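Local coordinates for protein transcription initiation factor TFIID subunit 5 (Encephalitozoon cuniculi, PDB 2J4B) that is a component of the TFIID and SAGA complexes and probably takes part in regulating RNA polymerase II transcription, here represented by its N-terminal domain, at residues A[43-47]-A[48-52]. Sequence-based numbering, arbitrary orientation.
Sequences FDLIQ and QNKTD
Lys50 N donates to Leu45 O at 2.8 Å and so closes the C-terminal end of helix 34-47. Asn49 N turns back to Ile46 O at 2.8 Å, reaching it from above the carbonyl plane. With the positive phi of Asn49 (67°), these two bonds form a Schellman motif. One residue earlier, Gln48 N still makes the ordinary helical bond to Asp44 O.

Gln48 sends CG away from its own carbonyl carbon (chi1 -71°), and its extended chain runs back along the last helical turn. Its CB, CG and CD all lie within 3.7 Å of Asp44 O, the oxygen that its backbone N also uses. Lys50 lays its aliphatic part beside the helix end, with CB 3.5 Å from Leu45 O. Further along, Lys50 CD is 4.3 Å from Leu45 CD2, a loose apolar touch. The side chain of Asn49 starts off away from the helix, yet its OD1 stays near Ile46 O, and a water donates to both oxygens. That carbonyl therefore accepts from both Asn49 N and the water.

Lys50 is also the N-cap residue of helix 51-61, so only Gln48, Asn49 and Lys50 separate the two helices. Leu45 and Ile46 both pack on Ala54 of that second helix. Ile46 also reaches helix 81-86, while Leu45 and Gln48 touch Met8 of helix 8-21. Asp44 OD2 is hydrogen-bonded to Tyr121 OH of helix 120-129.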
ATOM      1  N   PHE A  43      -2.181   8.976  -2.060  1.00 58.80           N
ATOM      2  CA  PHE A  43      -1.373  10.179  -1.921  1.00 58.74           C
ATOM      3  C   PHE A  43      -0.622  10.519  -3.216  1.00 59.20           C
ATOM      4  O   PHE A  43      -0.400  11.700  -3.523  1.00 58.64           O
ATOM      5  CB  PHE A  43      -0.387  10.012  -0.771  1.00 59.47           C
ATOM      6  CG  PHE A  43      -0.996  10.201   0.598  1.00 59.68           C
ATOM      7  CD1 PHE A  43      -2.360  10.354   0.765  1.00 59.39           C
ATOM      8  CD2 PHE A  43      -0.188  10.197   1.725  1.00 60.12           C
ATOM      9  CE1 PHE A  43      -2.897  10.519   2.014  1.00 59.57           C
ATOM     10  CE2 PHE A  43      -0.730  10.362   2.992  1.00 59.55           C
ATOM     11  CZ  PHE A  43      -2.079  10.508   3.133  1.00 59.87           C
ATOM     12  N   ASP A  44      -0.236   9.494  -3.977  1.00 58.88           N
ATOM     13  CA  ASP A  44       0.505   9.714  -5.220  1.00 58.51           C
ATOM     14  C   ASP A  44      -0.381  10.260  -6.362  1.00 58.06           C
ATOM     15  O   ASP A  44       0.068  11.094  -7.159  1.00 57.17           O
ATOM     16  CB  ASP A  44       1.231   8.450  -5.636  1.00 60.06           C
ATOM     17  CG  ASP A  44       2.609   8.350  -5.024  1.00 62.33           C
ATOM     18  OD1 ASP A  44       3.203   9.420  -4.778  1.00 64.92           O
ATOM     19  OD2 ASP A  44       3.119   7.219  -4.782  1.00 63.67           O
ATOM     20  N   LEU A  45      -1.635   9.816  -6.422  1.00 56.99           N
ATOM     21  CA  LEU A  45      -2.603  10.364  -7.369  1.00 56.41           C
ATOM     22  C   LEU A  45      -2.942  11.825  -7.058  1.00 55.99           C
ATOM     23  O   LEU A  45      -3.171  12.644  -7.975  1.00 54.58           O
ATOM     24  CB  LEU A  45      -3.881   9.516  -7.390  1.00 55.90           C
ATOM     25  CG  LEU A  45      -3.735   8.107  -7.990  1.00 56.31           C
ATOM     26  CD1 LEU A  45      -4.998   7.263  -7.656  1.00 56.60           C
ATOM     27  CD2 LEU A  45      -3.436   8.116  -9.503  1.00 54.55           C
ATOM     28  N   ILE A  46      -2.980  12.143  -5.768  1.00 56.20           N
ATOM     29  CA  ILE A  46      -3.207  13.513  -5.302  1.00 56.82           C
ATOM     30  C   ILE A  46      -2.046  14.440  -5.686  1.00 57.52           C
ATOM     31  O   ILE A  46      -2.250  15.560  -6.166  1.00 56.70           O
ATOM     32  CB  ILE A  46      -3.403  13.548  -3.781  1.00 56.53           C
ATOM     33  CG1 ILE A  46      -4.788  13.001  -3.406  1.00 56.70           C
ATOM     34  CG2 ILE A  46      -3.254  14.954  -3.243  1.00 55.83           C
ATOM     35  CD1 ILE A  46      -4.951  12.783  -1.905  1.00 56.86           C
ATOM     36  N   GLN A  47      -0.828  13.963  -5.483  1.00 59.08           N
ATOM     37  CA  GLN A  47       0.352  14.739  -5.800  1.00 59.79           C
ATOM     38  C   GLN A  47       0.446  15.018  -7.293  1.00 58.59           C
ATOM     39  O   GLN A  47       0.876  16.097  -7.693  1.00 56.64           O
ATOM     40  CB  GLN A  47       1.606  14.007  -5.335  1.00 61.89           C
ATOM     41  CG  GLN A  47       2.828  14.898  -5.258  1.00 62.99           C
ATOM     42  CD  GLN A  47       4.031  14.155  -4.750  1.00 64.70           C
ATOM     43  OE1 GLN A  47       4.521  14.435  -3.648  1.00 67.30           O
ATOM     44  NE2 GLN A  47       4.514  13.184  -5.535  1.00 65.29           N
ATOM     45  N   GLN A  48       0.035  14.050  -8.107  1.00 58.25           N
ATOM     46  CA  GLN A  48      -0.079  14.260  -9.558  1.00 59.15           C
ATOM     47  C   GLN A  48      -1.278  15.160  -9.916  1.00 58.31           C
ATOM     48  O   GLN A  48      -1.496  15.445 -11.076  1.00 56.86           O
ATOM     49  CB  GLN A  48      -0.233  12.926 -10.297  1.00 59.75           C
ATOM     50  CG  GLN A  48       0.999  12.048 -10.351  1.00 60.40           C
ATOM     51  CD  GLN A  48       0.666  10.613 -10.782  1.00 61.45           C
ATOM     52  OE1 GLN A  48      -0.070  10.385 -11.749  1.00 62.45           O
ATOM     53  NE2 GLN A  48       1.204   9.641 -10.055  1.00 62.52           N
ATOM     54  N   ASN A  49      -2.059  15.567  -8.914  1.00 58.29           N
ATOM     55  CA  ASN A  49      -3.252  16.391  -9.113  1.00 58.92           C
ATOM     56  C   ASN A  49      -4.381  15.680  -9.873  1.00 59.25           C
ATOM     57  O   ASN A  49      -5.058  16.270 -10.709  1.00 58.56           O
ATOM     58  CB  ASN A  49      -2.885  17.715  -9.794  1.00 58.54           C
ATOM     59  CG  ASN A  49      -1.991  18.583  -8.933  1.00 58.28           C
ATOM     60  OD1 ASN A  49      -2.324  18.876  -7.789  1.00 59.09           O
ATOM     61  ND2 ASN A  49      -0.852  18.996  -9.477  1.00 56.72           N
ATOM     62  N   LYS A  50      -4.569  14.399  -9.583  1.00 60.53           N
ATOM     63  CA  LYS A  50      -5.671  13.624 -10.165  1.00 60.78           C
ATOM     64  C   LYS A  50      -6.649  13.330  -9.043  1.00 60.70           C
ATOM     65  O   LYS A  50      -6.824  12.180  -8.629  1.00 60.56           O
ATOM     66  CB  LYS A  50      -5.155  12.328 -10.792  1.00 61.27           C
ATOM     67  CG  LYS A  50      -4.158  12.552 -11.916  1.00 61.59           C
ATOM     68  CD  LYS A  50      -3.573  11.249 -12.407  1.00 62.30           C
ATOM     69  CE  LYS A  50      -2.366  11.498 -13.298  1.00 62.67           C
ATOM     70  NZ  LYS A  50      -2.575  12.738 -14.102  1.00 63.64           N
ATOM     71  N   THR A  51      -7.250  14.399  -8.534  1.00 60.70           N
ATOM     72  CA  THR A  51      -8.134  14.336  -7.375  1.00 61.25           C
ATOM     73  C   THR A  51      -9.293  13.394  -7.631  1.00 60.48           C
ATOM     74  O   THR A  51      -9.691  12.647  -6.753  1.00 59.45           O
ATOM     75  CB  THR A  51      -8.678  15.753  -7.014  1.00 62.04           C
ATOM     76  OG1 THR A  51      -7.629  16.526  -6.422  1.00 63.60           O
ATOM     77  CG2 THR A  51      -9.847  15.684  -6.045  1.00 61.48           C
ATOM     78  N   ASP A  52      -9.827  13.428  -8.843  1.00 61.15           N
ATOM     79  CA  ASP A  52     -10.938  12.567  -9.198  1.00 62.32           C
ATOM     80  C   ASP A  52     -10.521  11.099  -9.123  1.00 63.24           C
ATOM     81  O   ASP A  52     -11.125  10.297  -8.400  1.00 63.24           O
ATOM     82  CB  ASP A  52     -11.451  12.913 -10.594  1.00 62.47           C
ATOM     83  CG  ASP A  52     -12.361  14.136 -10.595  1.00 62.90           C
ATOM     84  OD1 ASP A  52     -12.775  14.583  -9.500  1.00 62.80           O
ATOM     85  OD2 ASP A  52     -12.674  14.645 -11.690  1.00 63.45           O
TER
HETATM   86  O   HOH W   1      -3.618  17.923  -5.269  1.00 49.92           O